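Pseudoaglycone deacetylase Dbv21 (Actinoplanes teichomyceticus, PDB 3DFI) probably removes the acetyl group from the pseudoaglycone of the lipoglycopeptide antibiotic A40926, as a zinc-binding hydrolase of the PIG-L deacetylase family. Local coordinates at residues Glu57-His60 with Ala61-Gly64; Thr68-Ala71 with Pro72-Arg75. All coordinates share one frame; numbering follows the deposited sequence.

Contact 1: residues Glu57-His60 with Ala61-Gly64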
loop_
_atom_site.group_PDB
_atom_site.type_symbol
_atom_site.label_atom_id
_atom_site.label_comp_id
_atom_site.label_asym_id
_atom_site.label_seq_id
_atom_site.Cartn_x
_atom_site.Cartn_y
_atom_site.Cartn_z
ATOM N N GLU A 57 1.132 -15.274 17.883
ATOM C CA GLU A 57 2.182 -15.016 18.861
ATOM C C GLU A 57 3.564 -15.093 18.209
ATOM O O GLU A 57 4.499 -14.416 18.636
ATOM C CB GLU A 57 2.113 -16.048 19.984
ATOM C CG GLU A 57 2.461 -15.516 21.356
ATOM C CD GLU A 57 1.227 -15.267 22.210
ATOM O OE1 GLU A 57 0.323 -14.536 21.743
ATOM O OE2 GLU A 57 1.166 -15.803 23.346
ATOM N N ARG A 58 3.674 -15.927 17.176
ATOM C CA ARG A 58 4.933 -16.183 16.487
ATOM C C ARG A 58 5.288 -14.992 15.615
ATOM O O ARG A 58 6.438 -14.562 15.575
ATOM C CB ARG A 58 4.816 -17.466 15.648
ATOM C CG ARG A 58 6.119 -18.250 15.440
ATOM C CD ARG A 58 6.635 -18.094 14.004
ATOM N NE ARG A 58 7.710 -19.042 13.689
ATOM C CZ ARG A 58 8.206 -19.260 12.468
ATOM N NH1 ARG A 58 7.728 -18.605 11.412
ATOM N NH2 ARG A 58 9.181 -20.145 12.300
ATOM N N PHE A 59 4.283 -14.467 14.926
ATOM C CA PHE A 59 4.433 -13.274 14.094
ATOM C C PHE A 59 4.703 -12.036 14.938
ATOM O O PHE A 59 5.477 -11.166 14.536
ATOM C CB PHE A 59 3.181 -13.042 13.247
ATOM C CG PHE A 59 3.286 -13.572 11.846
ATOM C CD1 PHE A 59 3.742 -12.754 10.816
ATOM C CD2 PHE A 59 2.921 -14.884 11.553
ATOM C CE1 PHE A 59 3.838 -13.230 9.510
ATOM C CE2 PHE A 59 3.012 -15.378 10.248
ATOM C CZ PHE A 59 3.474 -14.547 9.223
ATOM N N HIS A 60 4.051 -11.970 16.097
ATOM C CA HIS A 60 4.210 -10.850 17.012
ATOM C C HIS A 60 5.616 -10.848 17.620
ATOM O O HIS A 60 6.289 -9.825 17.595
ATOM C CB HIS A 60 3.131 -10.856 18.097
ATOM C CG HIS A 60 1.734 -10.686 17.570
ATOM N ND1 HIS A 60 0.618 -10.916 18.344
ATOM C CD2 HIS A 60 1.275 -10.319 16.348
ATOM C CE1 HIS A 60 -0.469 -10.688 17.629
ATOM N NE2 HIS A 60 -0.099 -10.329 16.412
ATOM N N ALA A 61 6.052 -11.995 18.141
ATOM C CA ALA A 61 7.418 -12.155 18.660
ATOM C C ALA A 61 8.490 -11.707 17.664
ATOM O O ALA A 61 9.469 -11.080 18.066
ATOM C CB ALA A 61 7.673 -13.596 19.123
ATOM N N ARG A 62 8.298 -12.029 16.384
ATOM C CA ARG A 62 9.176 -11.579 15.295
ATOM C C ARG A 62 9.171 -10.063 15.064
ATOM O O ARG A 62 10.150 -9.497 14.545
ATOM C CB ARG A 62 8.825 -12.287 13.976
ATOM C CG ARG A 62 10.057 -12.882 13.262
ATOM C CD ARG A 62 9.767 -13.465 11.870
ATOM N NE ARG A 62 8.350 -13.785 11.635
ATOM C CZ ARG A 62 7.905 -14.908 11.064
ATOM N NH1 ARG A 62 8.755 -15.855 10.682
ATOM N NH2 ARG A 62 6.600 -15.097 10.893
ATOM N N TRP A 63 8.065 -9.411 15.416
ATOM C CA TRP A 63 7.989 -7.956 15.337
ATOM C C TRP A 63 8.543 -7.292 16.610
ATOM O O TRP A 63 8.686 -6.073 16.665
ATOM C CB TRP A 63 6.559 -7.514 15.099
ATOM C CG TRP A 63 5.998 -7.983 13.792
ATOM C CD1 TRP A 63 6.698 -8.335 12.668
ATOM C CD2 TRP A 63 4.615 -8.119 13.462
ATOM N NE1 TRP A 63 5.832 -8.704 11.668
ATOM C CE2 TRP A 63 4.546 -8.570 12.125
ATOM C CE3 TRP A 63 3.429 -7.893 14.158
ATOM C CZ2 TRP A 63 3.342 -8.818 11.484
ATOM C CZ3 TRP A 63 2.220 -8.139 13.505
ATOM C CH2 TRP A 63 2.193 -8.600 12.192
ATOM N N GLY A 64 8.858 -8.094 17.618
ATOM C CA GLY A 64 9.422 -7.575 18.862
ATOM C C GLY A 64 8.389 -7.213 19.914
ATOM O O GLY A 64 8.705 -6.488 20.870
#
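Arg-62 reaches back over one face of the Phe-59 ring. Arg-62 NH2 sits 3.4 Å above the plane of the Phe-59 ring, over the ring centre. The guanidinium stands nearly on end there, at 77° to the ring, and meets it with one nitrogen. Arg-62 CZ lies 4.6 Å from the centroid of the Phe-59 ring, close to the ring normal, a cation-pi contact. A bend at chi3 (-20°) turns the group back toward Phe-59.

These residues lie in the last turns of helix 54-63. The other terminus of Arg-62, NH1, comes within 3.0 Å of Arg-58 NH1. Both are donors with like charge, so this is not a bond, and the closeness is doubtful.

Trp-63 lies on the neighbouring side of the helix. Phe-59 O sits 3.3 Å above one face of the Trp-63 indole, offset toward the rim. His-60 CD2 is 3.7 Å from Trp-63 CZ3, with the two rings oblique. His-60 NE2 is hydrogen-bonded to Tyr-100 OH, which ties this ring to a loop.

The backbone bond from Ala-61 N to Glu-57 O is regular at 2.9 Å. Trp-63 N makes weak bonds to both Phe-59 O and His-60 O. Gly-64, with positive phi, closes the helix in a Schellman motif. The cation-pi contact probably steadies the Arg-62 guanidinium over Phe-59.

Contact 2: residues Thr68-Ala71 with Pro72-Arg75; sequences TEDA and PLRR
The Asp-70 carboxylate receives Leu-73 N from above its plane, 46° out of it, and the Pro-72 ring brings CD to 3.4 Å from the same oxygen, Asp-70 OD1. This is the N-cap of helix 71-86. Asp-70 is the cap residue, and the bond from Leu-73 N to Asp-70 OD1 is 3.1 Å long and fairly straight. CG of Asp-70 is anti to the backbone N (chi1 -171°), which swings the carboxylate forward over the first turn.

The side chains of Asp-70 and Leu-73 cross at about a right angle. Leu-73 CB packs 3.3 Å from Asp-70 OD1, so the capping oxygen also meets carbon. The carboxylate probably interacts favourably with the helix dipole at this end.

Pro-72 suits the first turn, since its nitrogen has no hydrogen to leave without an acceptor. Pro-72 CD lies 3.4 Å from Ala-71 CB, a close approach that follows largely from their being neighbours in the chain. Tyr-52 and Tyr-100 pack on Pro-72 from nearby loops. Tyr-52 OH also accepts a hydrogen bond from Ala-71 N.

The regular helix bonds start at once. Arg-74 N donates to Asp-70 O in an almost straight bond of 3.0 Å. Arg-75 N follows with Ala-71 O. The Arg-75 side chain then leads away from the cap, and its NH2 is hydrogen-bonded to Leu-17 O. Close to the backbone, Arg-75 CG rests 3.4 Å from Ala-71 O.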
loop_
_atom_site.group_PDB
_atom_site.type_symbol
_atom_site.label_atom_id
_atom_site.label_comp_id
_atom_site.label_asym_id
_atom_site.label_seq_id
_atom_site.Cartn_x
_atom_site.Cartn_y
_atom_site.Cartn_z
ATOM N N THR A 68 1.142 -9.566 25.971
ATOM C CA THR A 68 0.036 -8.692 26.385
ATOM C C THR A 68 -0.138 -7.431 25.528
ATOM O O THR A 68 -1.067 -6.653 25.765
ATOM C CB THR A 68 0.140 -8.247 27.842
ATOM O OG1 THR A 68 1.337 -7.474 28.021
ATOM C CG2 THR A 68 0.144 -9.458 28.808
ATOM N N GLU A 69 0.734 -7.219 24.544
ATOM C CA GLU A 69 0.606 -6.033 23.688
ATOM C C GLU A 69 -0.407 -6.219 22.570
ATOM O O GLU A 69 -0.411 -7.253 21.885
ATOM C CB GLU A 69 1.957 -5.588 23.137
ATOM C CG GLU A 69 2.940 -5.147 24.260
ATOM C CD GLU A 69 4.329 -4.798 23.740
ATOM O OE1 GLU A 69 4.838 -5.552 22.885
ATOM O OE2 GLU A 69 4.931 -3.791 24.204
ATOM N N ASP A 70 -1.238 -5.195 22.383
ATOM C CA ASP A 70 -2.236 -5.150 21.295
ATOM C C ASP A 70 -1.512 -4.817 19.994
ATOM O O ASP A 70 -1.132 -3.662 19.746
ATOM C CB ASP A 70 -3.308 -4.099 21.632
ATOM C CG ASP A 70 -4.506 -4.121 20.666
ATOM O OD1 ASP A 70 -4.327 -4.306 19.457
ATOM O OD2 ASP A 70 -5.638 -3.932 21.130
ATOM N N ALA A 71 -1.293 -5.835 19.165
ATOM C CA ALA A 71 -0.524 -5.662 17.931
ATOM C C ALA A 71 -1.164 -4.788 16.842
ATOM O O ALA A 71 -0.513 -3.877 16.323
ATOM C CB ALA A 71 -0.100 -7.019 17.359
ATOM N N PRO A 72 -2.422 -5.078 16.453
ATOM C CA PRO A 72 -3.040 -4.193 15.452
ATOM C C PRO A 72 -3.075 -2.721 15.896
ATOM O O PRO A 72 -2.828 -1.831 15.081
ATOM C CB PRO A 72 -4.444 -4.765 15.300
ATOM C CG PRO A 72 -4.322 -6.192 15.729
ATOM C CD PRO A 72 -3.323 -6.173 16.860
ATOM N N LEU A 73 -3.320 -2.471 17.187
ATOM C CA LEU A 73 -3.219 -1.110 17.729
ATOM C C LEU A 73 -1.822 -0.507 17.542
ATOM O O LEU A 73 -1.683 0.584 17.001
ATOM C CB LEU A 73 -3.636 -1.077 19.207
ATOM C CG LEU A 73 -3.540 0.273 19.928
ATOM C CD1 LEU A 73 -4.538 1.302 19.319
ATOM C CD2 LEU A 73 -3.763 0.115 21.450
ATOM N N ARG A 74 -0.781 -1.196 18.012
ATOM C CA ARG A 74 0.597 -0.768 17.728
ATOM C C ARG A 74 0.796 -0.375 16.249
ATOM O O ARG A 74 1.323 0.697 15.940
ATOM C CB ARG A 74 1.587 -1.866 18.122
ATOM C CG ARG A 74 3.106 -1.520 17.907
ATOM C CD ARG A 74 3.731 -0.841 19.177
ATOM N NE ARG A 74 3.000 0.380 19.529
ATOM C CZ ARG A 74 3.229 1.580 18.993
ATOM N NH1 ARG A 74 2.476 2.612 19.341
ATOM N NH2 ARG A 74 4.206 1.763 18.115
ATOM N N ARG A 75 0.351 -1.240 15.340
ATOM C CA ARG A 75 0.513 -1.021 13.889
ATOM C C ARG A 75 -0.321 0.152 13.368
ATOM O O ARG A 75 0.135 0.915 12.515
ATOM C CB ARG A 75 0.190 -2.299 13.133
ATOM C CG ARG A 75 1.207 -3.435 13.390
ATOM C CD ARG A 75 1.059 -4.556 12.363
ATOM N NE ARG A 75 1.338 -4.127 10.985
ATOM C CZ ARG A 75 1.189 -4.933 9.930
ATOM N NH1 ARG A 75 0.779 -6.178 10.122
ATOM N NH2 ARG A 75 1.447 -4.514 8.701
#

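Overall arrangement
Contact 1 ends helix 54-63 and contact 2 begins helix 71-86, the next helix in the chain. Their centres are about 11 Å apart. They touch at two points: His-60 NE2 packs 3.4 Å from Ala-71 CB, and Trp-63 CH2 lies 3.5 Å from Arg-75 NH1. Tyr-52 and Tyr-100 have partners in both contacts. The zinc ion is bound by His-16, Asp-19 and His-161. The side chain of Arg-75 is about 6 Å from the zinc, and that of Trp-63 about 10 Å. Contact 2 therefore comes nearer the metal site, with Trp-63 packed against Arg-75 from the side of contact 1.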